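Local structure of putative dehydrogenase (Amycolatopsis orientalis, 5A9T) at residues A21-D26 with A152-P157; R50-D53 with D57-S60. The protein catalyses the NADPH-dependent reduction of imines to amines. All coordinates share one frame; numbering follows the deposited sequence.

Interaction 1. Residues A21-D26 with A152-P157; sequences AAALLD and AGLGDP
The CD2 methyl of Leu154 meets both Leu24 and Ala23. It lies 3.8 Å from Leu24 CG and 3.9 Å from Leu24 CD2, so it rests against the branch point and one methyl of Leu24, while Leu154 CD1 is turned off. The Ala23 CB methyl stands 4.1 Å from Leu154 CD2; seen from this CD2, Ala23 CB and Leu24 CG subtend about 84°, which places the methyl in the angle between two successive helix residues. Ala23 CB also approaches the carbonyl of Gly153, at 4.3 Å from Gly153 O. All four residues are buried, and the side-chain contacts are apolar. Leu24 and Leu154 both have CG beside the backbone N and anti to the carbonyl carbon (chi1 -64° and -57°), which swings their branches into the gap between the backbones. Helix 15-26 follows strand 7-11 of the Rossmann fold and carries Gly17, the last glycine of the GxGxxG pattern; here it packs on the turn that links helix 141-152 to the edge strand 156-161. Behind the contact, Leu24 also sits on Val8, Val10 and Val31, and Ala23 touches Val128. Leu154 O is hydrogen-bonded to Ser133 OG, and a backbone bond joins Leu154 to Gly129.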
loop_
_atom_site.group_PDB
_atom_site.type_symbol
_atom_site.label_atom_id
_atom_site.label_comp_id
_atom_site.label_asym_id
_atom_site.label_seq_id
_atom_site.Cartn_x
_atom_site.Cartn_y
_atom_site.Cartn_z
ATOM N N ALA A 21 4.874 -4.040 -30.873
ATOM C CA ALA A 21 4.735 -4.515 -32.194
ATOM C C ALA A 21 4.328 -5.999 -32.272
ATOM O O ALA A 21 3.450 -6.345 -33.032
ATOM C CB ALA A 21 6.049 -4.310 -32.924
ATOM N N ALA A 22 4.899 -6.829 -31.399
ATOM C CA ALA A 22 4.527 -8.207 -31.322
ATOM C C ALA A 22 3.088 -8.436 -30.961
ATOM O O ALA A 22 2.401 -9.222 -31.586
ATOM C CB ALA A 22 5.429 -8.962 -30.381
ATOM N N ALA A 23 2.572 -7.617 -29.999
ATOM C CA ALA A 23 1.195 -7.706 -29.637
ATOM C C ALA A 23 0.305 -7.332 -30.792
ATOM O O ALA A 23 -0.761 -7.901 -31.013
ATOM C CB ALA A 23 0.960 -6.877 -28.392
ATOM N N LEU A 24 0.629 -6.272 -31.544
ATOM C CA LEU A 24 -0.191 -5.881 -32.661
ATOM C C LEU A 24 -0.199 -6.898 -33.819
ATOM O O LEU A 24 -1.218 -7.166 -34.398
ATOM C CB LEU A 24 0.256 -4.487 -33.154
ATOM C CG LEU A 24 0.072 -3.346 -32.165
ATOM C CD1 LEU A 24 0.854 -2.163 -32.619
ATOM C CD2 LEU A 24 -1.416 -2.994 -32.119
ATOM N N LEU A 25 0.918 -7.525 -33.976
ATOM C CA LEU A 25 1.028 -8.632 -34.943
ATOM C C LEU A 25 0.130 -9.802 -34.552
ATOM O O LEU A 25 -0.595 -10.309 -35.442
ATOM C CB LEU A 25 2.495 -9.101 -35.116
ATOM C CG LEU A 25 3.443 -8.204 -35.827
ATOM C CD1 LEU A 25 4.915 -8.574 -35.628
ATOM C CD2 LEU A 25 3.099 -8.239 -37.302
ATOM N N ASP A 26 0.101 -10.140 -33.282
ATOM C CA ASP A 26 -0.720 -11.238 -32.740
ATOM C C ASP A 26 -2.204 -10.953 -32.955
ATOM O O ASP A 26 -3.027 -11.866 -33.042
ATOM C CB ASP A 26 -0.393 -11.472 -31.254
ATOM C CG ASP A 26 0.942 -12.178 -31.056
ATOM O OD1 ASP A 26 1.469 -12.713 -32.039
ATOM O OD2 ASP A 26 1.415 -12.276 -29.925
ATOM N N ALA A 152 -6.891 -1.514 -27.373
ATOM C CA ALA A 152 -7.243 -2.582 -26.407
ATOM C C ALA A 152 -6.527 -3.845 -26.663
ATOM O O ALA A 152 -6.366 -4.680 -25.741
ATOM C CB ALA A 152 -8.700 -2.754 -26.419
ATOM N N GLY A 153 -5.946 -4.093 -27.838
ATOM C CA GLY A 153 -5.037 -5.220 -28.043
ATOM C C GLY A 153 -3.750 -5.190 -27.253
ATOM O O GLY A 153 -3.045 -6.156 -27.162
ATOM N N LEU A 154 -3.326 -3.949 -26.816
ATOM C CA LEU A 154 -2.132 -3.786 -26.090
ATOM C C LEU A 154 -2.393 -3.966 -24.561
ATOM O O LEU A 154 -1.483 -4.373 -23.801
ATOM C CB LEU A 154 -1.535 -2.410 -26.325
ATOM C CG LEU A 154 -1.251 -2.053 -27.819
ATOM C CD1 LEU A 154 -0.770 -0.638 -27.977
ATOM C CD2 LEU A 154 -0.220 -3.001 -28.396
ATOM N N GLY A 155 -3.519 -3.497 -24.125
ATOM C CA GLY A 155 -3.885 -3.480 -22.692
ATOM C C GLY A 155 -5.172 -2.734 -22.534
ATOM O O GLY A 155 -5.641 -2.014 -23.449
ATOM N N ASP A 156 -5.852 -2.836 -21.405
ATOM C CA ASP A 156 -7.039 -2.162 -21.139
ATOM C C ASP A 156 -6.822 -0.655 -21.244
ATOM O O ASP A 156 -6.058 -0.122 -20.453
ATOM C CB ASP A 156 -7.591 -2.439 -19.729
ATOM C CG ASP A 156 -8.962 -1.872 -19.510
ATOM O OD1 ASP A 156 -9.730 -1.721 -20.473
ATOM O OD2 ASP A 156 -9.343 -1.615 -18.311
ATOM N N PRO A 157 -7.506 0.055 -22.148
ATOM C CA PRO A 157 -7.178 1.436 -22.354
ATOM C C PRO A 157 -8.077 2.331 -21.489
ATOM O O PRO A 157 -9.297 2.183 -21.493
ATOM C CB PRO A 157 -7.483 1.633 -23.824
ATOM C CG PRO A 157 -8.565 0.680 -24.120
ATOM C CD PRO A 157 -8.365 -0.486 -23.229
#

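Interaction 2. Residues R50-D53 with D57-S60; sequences RQAD and DAVS
Ala52 presents its single side-chain atom, CB, to the backbone of helix 55-60 at Asp57 and Ala58. The methyl lies 3.7 Å from Ala58 N and 3.8 Å from Ala58 CA, and the angle CA-CB of Ala52 to Ala58 N is about 159°, so it heads almost straight at the helix backbone. Ala58 CB joins at the flank, 3.9 Å from Ala52 CB, and the Asp57 CB methylene comes in from another side at 4.4 Å from Ala52 CB. With a methyl on each side, the chain at Ala52 comes close to the helix: Ala52 CA and Ala58 CA are 5.3 Å apart. Helix 55-60 belongs to the crossover of the Rossmann fold that leaves the edge strand 50-51, passes strands 30-34 and 7-11 and enters strand 64-67, and the contact closes the short turn at the beginning of that passage. Beyond CB, the Asp57 carboxylate turns away from Ala52 in the conformer given, a placement left doubtful by a second conformer. Ala52 is tied to Val33 by a backbone hydrogen bond and its methyl also touches Thr32, whereas Ala58 packs on Trp34 and Ala58 O accepts a hydrogen bond from Thr9 OG1.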
loop_
_atom_site.group_PDB
_atom_site.type_symbol
_atom_site.label_atom_id
_atom_site.label_comp_id
_atom_site.label_asym_id
_atom_site.label_seq_id
_atom_site.Cartn_x
_atom_site.Cartn_y
_atom_site.Cartn_z
ATOM N N ARG A 50 6.777 -5.668 -41.475
ATOM C CA ARG A 50 7.627 -5.128 -42.527
ATOM C C ARG A 50 8.513 -4.104 -41.943
ATOM O O ARG A 50 8.020 -3.179 -41.291
ATOM C CB ARG A 50 6.827 -4.587 -43.639
ATOM C CG ARG A 50 6.116 -5.777 -44.287
ATOM C CD ARG A 50 5.524 -5.291 -45.597
ATOM N NE ARG A 50 4.886 -6.337 -46.369
ATOM C CZ ARG A 50 4.201 -6.047 -47.469
ATOM N NH1 ARG A 50 4.134 -4.793 -47.906
ATOM N NH2 ARG A 50 3.610 -7.015 -48.137
ATOM N N GLN A 51 9.817 -4.207 -42.092
ATOM C CA GLN A 51 10.746 -3.199 -41.660
ATOM C C GLN A 51 10.775 -2.034 -42.646
ATOM O O GLN A 51 10.804 -2.217 -43.865
ATOM C CB GLN A 51 12.165 -3.742 -41.506
ATOM C CG GLN A 51 13.155 -2.640 -41.322
ATOM C CD GLN A 51 14.478 -3.069 -40.796
ATOM O OE1 GLN A 51 15.054 -4.007 -41.284
ATOM N NE2 GLN A 51 14.991 -2.321 -39.830
ATOM N N ALA A 52 10.657 -0.808 -42.165
ATOM C CA ALA A 52 10.865 0.356 -43.035
ATOM C C ALA A 52 12.154 0.949 -42.542
ATOM O O ALA A 52 12.290 1.378 -41.364
ATOM C CB ALA A 52 9.764 1.384 -42.894
ATOM N N ASP A 53 13.108 0.983 -43.347
ATOM C CA ASP A 53 14.365 1.702 -42.978
ATOM C C ASP A 53 14.241 3.252 -42.790
ATOM O O ASP A 53 14.904 3.777 -41.882
ATOM C CB ASP A 53 15.472 1.430 -44.061
ATOM C CG ASP A 53 15.991 -0.070 -44.044
ATOM O OD1 ASP A 53 16.006 -0.694 -42.967
ATOM O OD2 ASP A 53 16.336 -0.610 -45.135
ATOM N N ASP A 57 8.990 6.566 -44.883
ATOM C CA ASP A 57 8.234 5.423 -45.325
ATOM C C ASP A 57 7.465 4.780 -44.175
ATOM O O ASP A 57 6.317 4.359 -44.330
ATOM C CB ASP A 57 9.148 4.399 -45.985
ATOM C CG ASP A 57 9.844 4.925 -47.261
ATOM O OD1 ASP A 57 9.272 5.736 -48.031
ATOM O OD2 ASP A 57 11.004 4.472 -47.476
ATOM N N ALA A 58 8.052 4.709 -42.978
ATOM C CA ALA A 58 7.337 4.144 -41.859
ATOM C C ALA A 58 6.090 4.961 -41.508
ATOM O O ALA A 58 5.029 4.420 -41.325
ATOM C CB ALA A 58 8.220 4.106 -40.643
ATOM N N VAL A 59 6.257 6.265 -41.440
ATOM C CA VAL A 59 5.115 7.178 -41.160
ATOM C C VAL A 59 4.047 7.036 -42.261
ATOM O O VAL A 59 2.797 7.068 -41.969
ATOM C CB VAL A 59 5.652 8.632 -41.056
ATOM C CG1 VAL A 59 4.574 9.694 -41.100
ATOM C CG2 VAL A 59 6.403 8.752 -39.713
ATOM N N SER A 60 4.489 6.984 -43.530
ATOM C CA SER A 60 3.532 6.965 -44.639
ATOM C C SER A 60 2.734 5.657 -44.747
ATOM O O SER A 60 1.733 5.575 -45.482
ATOM C CB SER A 60 4.272 7.278 -45.970
ATOM O OG SER A 60 4.907 8.530 -45.952
#

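Interactions 1 and 2 have centres 19 Å apart and nearest atoms about 6 Å apart, without touching, yet both rest on the same sheet. Their sheet partners alternate along the strands: Val8, Val10, Val31 and Val33 lie under residues 21-26, whereas Thr9, Thr32 and Trp34 meet residues 52 and 58, evidence that the two helices pack on opposite faces. The NADP(+) site, whose ligand is not bound to this chain, lies near each: the side chain of Leu154 is about 8 Å from that of Met16, and the side chain of Ala58 about 9 Å from that of Asn35. In sequence, interaction 2 falls between the segments of interaction 1.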